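Local coordinates for protein putative beta-glucosidase (Bifidobacterium adolescentis, PDB 5WAB) that acts as a GH3 beta-glucosidase, hydrolysing terminal glucosidic linkages, and probably also releases terminal arabinopyranosyl units from ginsenoside Rb2, at residues E16-L20 / V32-I37; Y40-P46 / K101-G107; Q144-G149 / A191-T195; L243-N248 / Q273-M277. Residue numbers count along the deposited sequence, not the author numbering.

Interaction 1. Residues E16-L20 / V32-I37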
loop_
_atom_site.group_PDB
_atom_site.type_symbol
_atom_site.label_atom_id
_atom_site.label_comp_id
_atom_site.label_asym_id
_atom_site.label_seq_id
_atom_site.Cartn_x
_atom_site.Cartn_y
_atom_site.Cartn_z
ATOM N N GLU A 16 -33.452 -1.333 19.114
ATOM C CA GLU A 16 -32.139 -0.771 19.406
ATOM C C GLU A 16 -31.024 -1.638 18.836
ATOM O O GLU A 16 -30.011 -1.118 18.359
ATOM C CB GLU A 16 -31.976 -0.578 20.909
ATOM C CG GLU A 16 -32.867 0.536 21.438
ATOM C CD GLU A 16 -32.942 0.570 22.951
ATOM O OE1 GLU A 16 -32.643 -0.465 23.588
ATOM O OE2 GLU A 16 -33.295 1.638 23.505
ATOM N N LYS A 17 -31.181 -2.961 18.888
ATOM C CA LYS A 17 -30.185 -3.837 18.284
ATOM C C LYS A 17 -30.068 -3.586 16.787
ATOM O O LYS A 17 -28.961 -3.436 16.252
ATOM C CB LYS A 17 -30.549 -5.300 18.532
ATOM C CG LYS A 17 -30.450 -5.762 19.961
ATOM C CD LYS A 17 -30.805 -7.238 20.030
ATOM C CE LYS A 17 -30.882 -7.729 21.447
ATOM N NZ LYS A 17 -31.288 -9.159 21.500
ATOM N N ALA A 18 -31.208 -3.534 16.091
ATOM C CA ALA A 18 -31.190 -3.341 14.647
ATOM C C ALA A 18 -30.654 -1.972 14.261
ATOM O O ALA A 18 -30.009 -1.838 13.216
ATOM C CB ALA A 18 -32.588 -3.545 14.064
ATOM N N SER A 19 -30.895 -0.944 15.082
ATOM C CA SER A 19 -30.391 0.378 14.725
ATOM C C SER A 19 -28.870 0.402 14.721
ATOM O O SER A 19 -28.265 1.137 13.933
ATOM C CB SER A 19 -30.937 1.451 15.673
ATOM O OG SER A 19 -30.449 1.289 16.992
ATOM N N LEU A 20 -28.236 -0.401 15.578
ATOM C CA LEU A 20 -26.781 -0.418 15.639
ATOM C C LEU A 20 -26.147 -0.941 14.356
ATOM O O LEU A 20 -24.956 -0.700 14.128
ATOM C CB LEU A 20 -26.315 -1.274 16.817
ATOM C CG LEU A 20 -26.547 -0.735 18.223
ATOM C CD1 LEU A 20 -25.980 -1.725 19.216
ATOM C CD2 LEU A 20 -25.911 0.633 18.409
ATOM N N VAL A 32 -27.098 5.112 20.642
ATOM C CA VAL A 32 -28.153 4.799 21.595
ATOM C C VAL A 32 -27.715 5.458 22.897
ATOM O O VAL A 32 -27.326 4.779 23.855
ATOM C CB VAL A 32 -28.353 3.280 21.754
ATOM C CG1 VAL A 32 -29.661 2.981 22.483
ATOM C CG2 VAL A 32 -28.310 2.583 20.403
ATOM N N GLU A 33 -27.736 6.798 22.918
ATOM C CA GLU A 33 -27.223 7.539 24.066
ATOM C C GLU A 33 -28.014 7.249 25.334
ATOM O O GLU A 33 -27.476 7.383 26.439
ATOM C CB GLU A 33 -27.215 9.039 23.774
ATOM C CG GLU A 33 -26.029 9.524 22.944
ATOM C CD GLU A 33 -26.280 9.429 21.447
ATOM O OE1 GLU A 33 -27.378 8.975 21.054
ATOM O OE2 GLU A 33 -25.380 9.813 20.665
ATOM N N ALA A 34 -29.283 6.853 25.205
ATOM C CA ALA A 34 -30.093 6.566 26.385
ATOM C C ALA A 34 -29.574 5.364 27.159
ATOM O O ALA A 34 -29.916 5.202 28.335
ATOM C CB ALA A 34 -31.547 6.329 25.983
ATOM N N LYS A 35 -28.764 4.519 26.531
ATOM C CA LYS A 35 -28.259 3.321 27.179
ATOM C C LYS A 35 -26.739 3.284 27.128
ATOM O O LYS A 35 -26.131 2.211 27.172
ATOM C CB LYS A 35 -28.879 2.069 26.564
ATOM C CG LYS A 35 -30.387 2.047 26.764
ATOM C CD LYS A 35 -31.002 0.715 26.412
ATOM C CE LYS A 35 -32.459 0.689 26.792
ATOM N NZ LYS A 35 -33.066 -0.619 26.453
ATOM N N GLY A 36 -26.121 4.460 27.034
ATOM C CA GLY A 36 -24.682 4.580 27.143
ATOM C C GLY A 36 -23.884 4.152 25.939
ATOM O O GLY A 36 -22.723 3.757 26.087
ATOM N N ILE A 37 -24.466 4.213 24.750
ATOM C CA ILE A 37 -23.773 3.875 23.515
ATOM C C ILE A 37 -23.721 5.125 22.646
ATOM O O ILE A 37 -24.661 5.419 21.906
ATOM C CB ILE A 37 -24.460 2.711 22.782
ATOM C CG1 ILE A 37 -24.566 1.500 23.707
ATOM C CG2 ILE A 37 -23.675 2.348 21.530
ATOM C CD1 ILE A 37 -25.208 0.306 23.049
#

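Interaction 2. Residues Y40-P46 / K101-G107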
loop_
_atom_site.group_PDB
_atom_site.type_symbol
_atom_site.label_atom_id
_atom_site.label_comp_id
_atom_site.label_asym_id
_atom_site.label_seq_id
_atom_site.Cartn_x
_atom_site.Cartn_y
_atom_site.Cartn_z
ATOM N N TYR A 40 -20.221 7.685 17.929
ATOM C CA TYR A 40 -18.954 8.332 17.627
ATOM C C TYR A 40 -18.808 8.577 16.127
ATOM O O TYR A 40 -19.373 7.867 15.294
ATOM C CB TYR A 40 -17.790 7.472 18.117
ATOM C CG TYR A 40 -17.696 7.307 19.622
ATOM C CD1 TYR A 40 -17.894 8.385 20.474
ATOM C CD2 TYR A 40 -17.396 6.069 20.187
ATOM C CE1 TYR A 40 -17.797 8.239 21.841
ATOM C CE2 TYR A 40 -17.296 5.914 21.553
ATOM C CZ TYR A 40 -17.500 7.004 22.378
ATOM O OH TYR A 40 -17.412 6.864 23.743
ATOM N N MET A 41 -17.999 9.582 15.789
ATOM C CA MET A 41 -17.786 9.963 14.400
ATOM C C MET A 41 -16.787 9.032 13.726
ATOM O O MET A 41 -15.777 8.636 14.316
ATOM C CB MET A 41 -17.284 11.406 14.296
ATOM C CG MET A 41 -16.988 11.852 12.862
ATOM S SD MET A 41 -16.299 13.516 12.688
ATOM C CE MET A 41 -17.683 14.534 13.201
ATOM N N ILE A 42 -17.090 8.680 12.482
ATOM C CA ILE A 42 -16.231 7.888 11.613
ATOM C C ILE A 42 -15.906 8.760 10.407
ATOM O O ILE A 42 -16.811 9.380 9.835
ATOM C CB ILE A 42 -16.934 6.576 11.199
ATOM C CG1 ILE A 42 -16.469 5.417 12.073
ATOM C CG2 ILE A 42 -16.732 6.251 9.742
ATOM C CD1 ILE A 42 -16.754 5.616 13.530
ATOM N N THR A 43 -14.623 8.839 10.038
ATOM C CA THR A 43 -14.240 9.678 8.904
ATOM C C THR A 43 -12.959 9.160 8.257
ATOM O O THR A 43 -12.200 8.386 8.847
ATOM C CB THR A 43 -14.060 11.150 9.303
ATOM O OG1 THR A 43 -13.767 11.924 8.135
ATOM C CG2 THR A 43 -12.917 11.310 10.287
ATOM N N ASP A 44 -12.728 9.627 7.034
ATOM C CA ASP A 44 -11.633 9.155 6.195
ATOM C C ASP A 44 -10.265 9.545 6.739
ATOM O O ASP A 44 -10.116 10.430 7.587
ATOM C CB ASP A 44 -11.765 9.701 4.776
ATOM C CG ASP A 44 -12.604 8.822 3.904
ATOM O OD1 ASP A 44 -12.439 7.590 3.995
ATOM O OD2 ASP A 44 -13.444 9.352 3.149
ATOM N N GLY A 45 -9.253 8.867 6.207
ATOM C CA GLY A 45 -7.889 9.248 6.437
ATOM C C GLY A 45 -6.871 8.131 6.374
ATOM O O GLY A 45 -6.271 7.768 7.386
ATOM N N PRO A 46 -6.641 7.565 5.186
ATOM C CA PRO A 46 -5.546 6.589 5.063
ATOM C C PRO A 46 -4.184 7.231 5.248
ATOM O O PRO A 46 -3.229 6.551 5.645
ATOM C CB PRO A 46 -5.723 6.028 3.643
ATOM C CG PRO A 46 -7.109 6.430 3.236
ATOM C CD PRO A 46 -7.373 7.726 3.920
ATOM N N LYS A 101 -12.354 14.153 18.280
ATOM C CA LYS A 101 -13.442 13.259 18.685
ATOM C C LYS A 101 -13.841 12.321 17.546
ATOM O O LYS A 101 -15.017 12.180 17.209
ATOM C CB LYS A 101 -14.652 14.058 19.181
ATOM C CG LYS A 101 -14.300 15.237 20.088
ATOM C CD LYS A 101 -13.428 14.860 21.278
ATOM C CE LYS A 101 -14.164 14.066 22.332
ATOM N NZ LYS A 101 -13.274 13.888 23.518
ATOM N N VAL A 102 -12.837 11.680 16.946
ATOM C CA VAL A 102 -13.025 10.713 15.865
ATOM C C VAL A 102 -12.602 9.345 16.382
ATOM O O VAL A 102 -11.422 9.130 16.688
ATOM C CB VAL A 102 -12.219 11.093 14.613
ATOM C CG1 VAL A 102 -12.315 9.986 13.576
ATOM C CG2 VAL A 102 -12.705 12.410 14.035
ATOM N N ALA A 103 -13.551 8.405 16.444
ATOM C CA ALA A 103 -13.263 7.106 17.048
ATOM C C ALA A 103 -12.619 6.131 16.074
ATOM O O ALA A 103 -11.853 5.257 16.500
ATOM C CB ALA A 103 -14.537 6.482 17.623
ATOM N N VAL A 104 -12.931 6.230 14.786
ATOM C CA VAL A 104 -12.367 5.345 13.775
ATOM C C VAL A 104 -11.910 6.194 12.599
ATOM O O VAL A 104 -12.665 7.043 12.113
ATOM C CB VAL A 104 -13.377 4.283 13.306
ATOM C CG1 VAL A 104 -12.721 3.317 12.340
ATOM C CG2 VAL A 104 -13.984 3.549 14.491
ATOM N N ILE A 105 -10.674 5.978 12.155
ATOM C CA ILE A 105 -10.145 6.619 10.957
ATOM C C ILE A 105 -10.124 5.579 9.844
ATOM O O ILE A 105 -9.649 4.455 10.043
ATOM C CB ILE A 105 -8.752 7.224 11.222
ATOM C CG1 ILE A 105 -8.252 8.004 10.009
ATOM C CG2 ILE A 105 -7.741 6.164 11.666
ATOM C CD1 ILE A 105 -7.143 8.965 10.349
ATOM N N LEU A 106 -10.665 5.943 8.678
ATOM C CA LEU A 106 -11.019 4.965 7.642
ATOM C C LEU A 106 -9.809 4.660 6.763
ATOM O O LEU A 106 -9.672 5.134 5.635
ATOM C CB LEU A 106 -12.200 5.469 6.820
ATOM C CG LEU A 106 -13.479 5.703 7.624
ATOM C CD1 LEU A 106 -14.601 6.243 6.746
ATOM C CD2 LEU A 106 -13.902 4.416 8.318
ATOM N N GLY A 107 -8.936 3.814 7.284
ATOM C CA GLY A 107 -7.763 3.382 6.569
ATOM C C GLY A 107 -7.020 2.360 7.396
ATOM O O GLY A 107 -7.419 2.037 8.519
#

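Interaction 3. Residues Q144-G149 / A191-T195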
loop_
_atom_site.group_PDB
_atom_site.type_symbol
_atom_site.label_atom_id
_atom_site.label_comp_id
_atom_site.label_asym_id
_atom_site.label_seq_id
_atom_site.Cartn_x
_atom_site.Cartn_y
_atom_site.Cartn_z
ATOM N N GLN A 144 -4.239 2.350 16.730
ATOM C CA GLN A 144 -4.961 1.705 17.813
ATOM C C GLN A 144 -4.143 1.648 19.101
ATOM O O GLN A 144 -4.719 1.467 20.182
ATOM C CB GLN A 144 -5.404 0.307 17.367
ATOM C CG GLN A 144 -6.349 0.340 16.151
ATOM C CD GLN A 144 -6.983 -1.010 15.826
ATOM O OE1 GLN A 144 -7.879 -1.103 14.983
ATOM N NE2 GLN A 144 -6.528 -2.056 16.504
ATOM N N SER A 145 -2.822 1.848 19.023
ATOM C CA SER A 145 -2.028 1.946 20.242
ATOM C C SER A 145 -2.404 3.169 21.063
ATOM O O SER A 145 -2.047 3.243 22.242
ATOM C CB SER A 145 -0.530 1.984 19.921
ATOM O OG SER A 145 -0.152 3.213 19.326
ATOM N N LYS A 146 -3.106 4.127 20.465
ATOM C CA LYS A 146 -3.590 5.307 21.164
ATOM C C LYS A 146 -5.056 5.196 21.551
ATOM O O LYS A 146 -5.612 6.152 22.102
ATOM C CB LYS A 146 -3.387 6.548 20.299
ATOM C CG LYS A 146 -1.948 6.806 19.925
ATOM C CD LYS A 146 -1.131 7.217 21.132
ATOM C CE LYS A 146 0.287 7.573 20.726
ATOM N NZ LYS A 146 1.027 8.208 21.853
ATOM N N GLY A 147 -5.689 4.057 21.275
ATOM C CA GLY A 147 -7.077 3.841 21.608
ATOM C C GLY A 147 -8.074 4.224 20.539
ATOM O O GLY A 147 -9.273 4.274 20.834
ATOM N N VAL A 148 -7.627 4.492 19.310
ATOM C CA VAL A 148 -8.496 4.908 18.210
ATOM C C VAL A 148 -8.558 3.790 17.179
ATOM O O VAL A 148 -7.548 3.138 16.902
ATOM C CB VAL A 148 -7.996 6.213 17.563
ATOM C CG1 VAL A 148 -8.941 6.665 16.470
ATOM C CG2 VAL A 148 -7.824 7.294 18.611
ATOM N N GLY A 149 -9.747 3.557 16.620
ATOM C CA GLY A 149 -9.904 2.484 15.663
ATOM C C GLY A 149 -9.470 2.862 14.257
ATOM O O GLY A 149 -9.445 4.029 13.874
ATOM N N ALA A 191 -1.978 -7.491 13.888
ATOM C CA ALA A 191 -2.704 -6.533 14.685
ATOM C C ALA A 191 -4.127 -7.070 14.705
ATOM O O ALA A 191 -4.342 -8.258 14.462
ATOM C CB ALA A 191 -2.579 -5.125 14.092
ATOM N N GLN A 192 -5.090 -6.227 14.927
ATOM C CA GLN A 192 -6.463 -6.702 14.954
ATOM C C GLN A 192 -7.290 -5.456 14.729
ATOM O O GLN A 192 -7.700 -4.797 15.694
ATOM C CB GLN A 192 -6.828 -7.400 16.270
ATOM C CG GLN A 192 -6.501 -8.902 16.341
ATOM C CD GLN A 192 -7.521 -9.781 15.603
ATOM O OE1 GLN A 192 -8.620 -9.335 15.261
ATOM N NE2 GLN A 192 -7.151 -11.038 15.359
ATOM N N PRO A 193 -7.525 -5.085 13.475
ATOM C CA PRO A 193 -8.203 -3.815 13.219
ATOM C C PRO A 193 -9.600 -3.854 13.808
ATOM O O PRO A 193 -10.340 -4.825 13.638
ATOM C CB PRO A 193 -8.225 -3.723 11.689
ATOM C CG PRO A 193 -7.273 -4.782 11.206
ATOM C CD PRO A 193 -7.290 -5.849 12.242
ATOM N N TRP A 194 -9.954 -2.793 14.524
ATOM C CA TRP A 194 -11.258 -2.789 15.162
ATOM C C TRP A 194 -12.385 -2.717 14.138
ATOM O O TRP A 194 -13.534 -3.015 14.479
ATOM C CB TRP A 194 -11.321 -1.644 16.186
ATOM C CG TRP A 194 -10.278 -1.793 17.281
ATOM C CD1 TRP A 194 -9.513 -2.900 17.538
ATOM C CD2 TRP A 194 -9.892 -0.812 18.259
ATOM N NE1 TRP A 194 -8.676 -2.669 18.605
ATOM C CE2 TRP A 194 -8.890 -1.397 19.068
ATOM C CE3 TRP A 194 -10.297 0.499 18.532
ATOM C CZ2 TRP A 194 -8.291 -0.713 20.128
ATOM C CZ3 TRP A 194 -9.707 1.171 19.581
ATOM C CH2 TRP A 194 -8.711 0.567 20.365
ATOM N N THR A 195 -12.068 -2.381 12.890
ATOM C CA THR A 195 -13.057 -2.200 11.839
ATOM C C THR A 195 -12.427 -2.597 10.506
ATOM O O THR A 195 -11.226 -2.396 10.292
ATOM C CB THR A 195 -13.556 -0.746 11.823
ATOM O OG1 THR A 195 -14.372 -0.512 12.979
ATOM C CG2 THR A 195 -14.371 -0.450 10.587
#

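Interaction 4. Residues L243-N248 / Q273-M277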
loop_
_atom_site.group_PDB
_atom_site.type_symbol
_atom_site.label_atom_id
_atom_site.label_comp_id
_atom_site.label_asym_id
_atom_site.label_seq_id
_atom_site.Cartn_x
_atom_site.Cartn_y
_atom_site.Cartn_z
ATOM N N LEU A 243 -26.326 -8.529 6.539
ATOM C CA LEU A 243 -26.197 -8.870 7.949
ATOM C C LEU A 243 -25.918 -10.354 8.130
ATOM O O LEU A 243 -25.075 -10.740 8.949
ATOM C CB LEU A 243 -27.463 -8.482 8.709
ATOM C CG LEU A 243 -27.254 -8.486 10.225
ATOM C CD1 LEU A 243 -26.817 -7.107 10.713
ATOM C CD2 LEU A 243 -28.484 -8.974 10.955
ATOM N N ASN A 244 -26.613 -11.206 7.367
ATOM C CA ASN A 244 -26.386 -12.642 7.467
ATOM C C ASN A 244 -25.004 -13.025 6.968
ATOM O O ASN A 244 -24.435 -14.018 7.430
ATOM C CB ASN A 244 -27.463 -13.402 6.697
ATOM C CG ASN A 244 -28.778 -13.483 7.454
ATOM O OD1 ASN A 244 -28.803 -13.414 8.684
ATOM N ND2 ASN A 244 -29.879 -13.629 6.723
ATOM N N ALA A 245 -24.441 -12.253 6.042
ATOM C CA ALA A 245 -23.104 -12.558 5.553
ATOM C C ALA A 245 -22.024 -12.195 6.563
ATOM O O ALA A 245 -20.913 -12.729 6.478
ATOM C CB ALA A 245 -22.845 -11.827 4.233
ATOM N N GLY A 246 -22.322 -11.307 7.509
ATOM C CA GLY A 246 -21.346 -10.905 8.501
ATOM C C GLY A 246 -20.998 -9.430 8.472
ATOM O O GLY A 246 -20.044 -8.996 9.125
ATOM N N LEU A 247 -21.778 -8.641 7.737
ATOM C CA LEU A 247 -21.601 -7.194 7.699
ATOM C C LEU A 247 -22.291 -6.573 8.909
ATOM O O LEU A 247 -23.520 -6.629 9.030
ATOM C CB LEU A 247 -22.168 -6.615 6.409
ATOM C CG LEU A 247 -21.807 -5.147 6.204
ATOM C CD1 LEU A 247 -20.528 -5.030 5.372
ATOM C CD2 LEU A 247 -22.965 -4.400 5.571
ATOM N N ASN A 248 -21.509 -5.988 9.812
ATOM C CA ASN A 248 -22.095 -5.416 11.017
ATOM C C ASN A 248 -22.802 -4.094 10.758
ATOM O O ASN A 248 -23.820 -3.808 11.395
ATOM C CB ASN A 248 -21.018 -5.213 12.076
ATOM C CG ASN A 248 -20.295 -6.492 12.407
ATOM O OD1 ASN A 248 -19.475 -6.977 11.622
ATOM N ND2 ASN A 248 -20.602 -7.061 13.565
ATOM N N GLN A 273 -27.496 -14.303 15.237
ATOM C CA GLN A 273 -26.737 -13.541 14.249
ATOM C C GLN A 273 -26.868 -12.041 14.471
ATOM O O GLN A 273 -25.873 -11.313 14.401
ATOM C CB GLN A 273 -27.179 -13.907 12.831
ATOM C CG GLN A 273 -26.427 -13.159 11.738
ATOM C CD GLN A 273 -24.937 -13.480 11.713
ATOM O OE1 GLN A 273 -24.484 -14.466 12.299
ATOM N NE2 GLN A 273 -24.171 -12.647 11.031
ATOM N N LEU A 274 -28.083 -11.559 14.744
ATOM C CA LEU A 274 -28.250 -10.140 15.039
ATOM C C LEU A 274 -27.534 -9.758 16.327
ATOM O O LEU A 274 -26.922 -8.686 16.411
ATOM C CB LEU A 274 -29.733 -9.791 15.133
ATOM C CG LEU A 274 -30.038 -8.329 15.472
ATOM C CD1 LEU A 274 -29.351 -7.382 14.505
ATOM C CD2 LEU A 274 -31.533 -8.094 15.480
ATOM N N ASP A 275 -27.611 -10.615 17.350
ATOM C CA ASP A 275 -26.894 -10.345 18.591
ATOM C C ASP A 275 -25.392 -10.260 18.349
ATOM O O ASP A 275 -24.731 -9.350 18.858
ATOM C CB ASP A 275 -27.231 -11.411 19.634
ATOM C CG ASP A 275 -28.562 -11.147 20.324
ATOM O OD1 ASP A 275 -29.182 -10.105 20.030
ATOM O OD2 ASP A 275 -29.003 -11.985 21.140
ATOM N N ARG A 276 -24.839 -11.179 17.553
ATOM C CA ARG A 276 -23.410 -11.137 17.249
ATOM C C ARG A 276 -23.047 -9.854 16.512
ATOM O O ARG A 276 -22.086 -9.165 16.875
ATOM C CB ARG A 276 -23.010 -12.364 16.426
ATOM C CG ARG A 276 -22.737 -13.606 17.257
ATOM C CD ARG A 276 -22.335 -14.801 16.405
ATOM N NE ARG A 276 -23.437 -15.202 15.530
ATOM C CZ ARG A 276 -23.541 -16.384 14.928
ATOM N NH1 ARG A 276 -22.609 -17.313 15.105
ATOM N NH2 ARG A 276 -24.584 -16.641 14.148
ATOM N N MET A 277 -23.824 -9.505 15.484
ATOM C CA MET A 277 -23.534 -8.313 14.694
ATOM C C MET A 277 -23.669 -7.039 15.515
ATOM O O MET A 277 -22.811 -6.153 15.436
ATOM C CB MET A 277 -24.457 -8.269 13.477
ATOM C CG MET A 277 -24.160 -9.330 12.434
ATOM S SD MET A 277 -22.539 -9.079 11.658
ATOM C CE MET A 277 -21.496 -10.236 12.538
#

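Interaction 1. Residues E16-L20 / V32-I37
The helix that includes Glu-16 to Ser-19 faces the loop Val-32 to Ile-37, with its short 3-10 segment, through a few well-defined rotamers; the contact buries 253 Å², both sides summed, although the nearest CA atoms, those of Glu-16 and Val-32, stay 7.2 Å apart. Glu-16 (m, t) reaches outward from the helix, and Lys-35, m at chi1 and fully extended beyond it, reaches back, so that Lys-35 NZ meets Glu-16 OE1 at 2.9 Å in a salt bridge. Both ends are shared: Glu-16 OE1 also accepts the backbone N of Thr-13 and Lys-35 NZ donates to Asp-11 O. Ser-19 in p turns its OG back to Glu-16 O (2.8 Å). Leu-20 (m, t) carries its CD2 to 3.7 Å from CG2 of Val-32 and 4.2 Å from CG2 of Ile-37. The loop is held by Val-32 O, which accepts both Lys-35 N and Ile-37 N at 3.0 Å. Val-282 of helix 271-292 touches both Leu-20 and Ile-37, placing this N-terminal segment against an outer helix of the TIM-barrel domain. A partly exposed ion pair thus lies beside a buried aliphatic cluster, so that helix and loop are joined by charge at one place and by apolar contact at the other.

Interaction 2. Residues Y40-P46 / K101-G107
Leu-106, Ile-42 and Thr-43 lose 97, 64 and 57 Å² to this contact between neighbouring parallel strands of the TIM barrel, whose short axes approach to 4.6 Å at 26°. Leu-106 and Ile-42 point to the same face of the sheet: Ile-42 CG2 lies 3.7 Å from Leu-106 CD2, while Ile-42 CG1 packs on Val-104 CB at 3.5 Å. Thr-43 works through its backbone, with its O accepting Leu-106 N at 2.9 Å and its N making a weak 3.4 Å bond to Val-104 O. Its CG2 meets Val-102 CG1 (3.6 Å) on the other face, and its OG1 bonds to Arg-50 O. The chain turns a corner at Ala-103, whose N bonds to Met-41 O at 3.1 Å; beyond it Ile-42 pairs with Val-104 and Thr-43 with Ile-105. Leu-106 then centres an inverse gamma turn. Beside it, at the C-terminal strand ends where TIM barrels carry their active sites, Asp-44 OD1 hydrogen-bonds a glycerol, probably from the crystallisation liquor. Backbone bonds and aliphatic packing therefore fix the strands, while the Asp-44 carboxylate stays accessible to a hydroxyl.

Interaction 3. Residues Q144-G149 / A191-T195
Trp-194 lays one face of its indole against the carboxamide of Gln-144, whose NE2 sits over the ring. The two segments are neighbouring helix-to-strand loops of the TIM barrel, leading into strands 149-155 and 195-198, and the first contains a Schellman motif in which Gly-147, at positive phi (91°), ends helix 129-144. The overlap is set by two hydrogen bonds that the same carboxamide makes to the other loop: OE1 of Gln-144 accepts Trp-194 N at 2.7 Å (160° at the hydrogen), and NE2 of Gln-144 donates to Gln-192 O at 3.1 Å (171°). Gln-144 thus bridges the backbone around Pro-193. Although NE2 of Gln-144 also lies 3.1 Å from NE1 of Trp-194, both are donors, so this is contact without a hydrogen bond. Leu-284 and Thr-288 of helix 271-292 also touch the Trp-194 side chain. Along the six-membered ring, Gly-149 brings its CA to 3.5 Å from Trp-194 CE3, and Gly-147 O lies near the ring plane, 3.4 Å from Trp-194 CZ3.

Interaction 4. Residues L243-N248 / Q273-M277
Two side-chain amides make the hydrogen bonds, one from each segment. Gln-273 NE2 donates to Leu-243 O (3.0 Å, 154° at the hydrogen), an oxygen that also accepts Gly-246 N at 3.2 Å. In the reverse sense Asn-248 ND2 donates to Met-277 O (3.0 Å, 168°), while its OD1 accepts Val-229 N of barrel strand 228-230, so this one side chain ties helix 271-292 to a strand as well. The shared acceptor belongs to a Schellman motif: Gly-246, the first residue after helix 239-245, has a phi of 118° and leads the chain out of the helix into Leu-247 and Asn-248. Both helices belong to the TIM-barrel domain of the GH3 fold, and the contact joins the C-terminal end of the shorter one to the first turns of the longer one. Apolar contacts centre on Leu-243 and Met-277, which bury 70 and 106 Å². Leu-243 CD1 rests 3.8 Å from Met-277 CB, and Leu-243 CD2 lies 4.0 Å from Leu-274 CD1. The sulphur forms a third group of contacts: Met-277, m at both chi1 and chi2, brings SD to 3.6 Å from Gly-246 C, 3.7 Å from Leu-247 O and 3.4 Å from Asn-248 ND2.

The contacts follow one another along the chain without overlap, all on one side of its centre. Interactions 2 and 3 are closest, their centres 11 Å apart, and share the parallel barrel sheet, where strand 102-106 lies between 41-44 and 149-155: Ala-103 O lies 2.7 Å from Gly-149 N and Ile-105 N 2.9 Å from Gly-149 O, both probable hydrogen bonds. Interactions 1 and 4, 16 Å apart between centres, meet at the periphery through the salt bridge of Lys-17 NZ with Asp-275 OD1 (2.7 Å). Helix 271-292 contributes a segment to interaction 4 and touches Leu-20, Tyr-40 and Trp-194 of the others, so parts of all four contacts pack against this one helix.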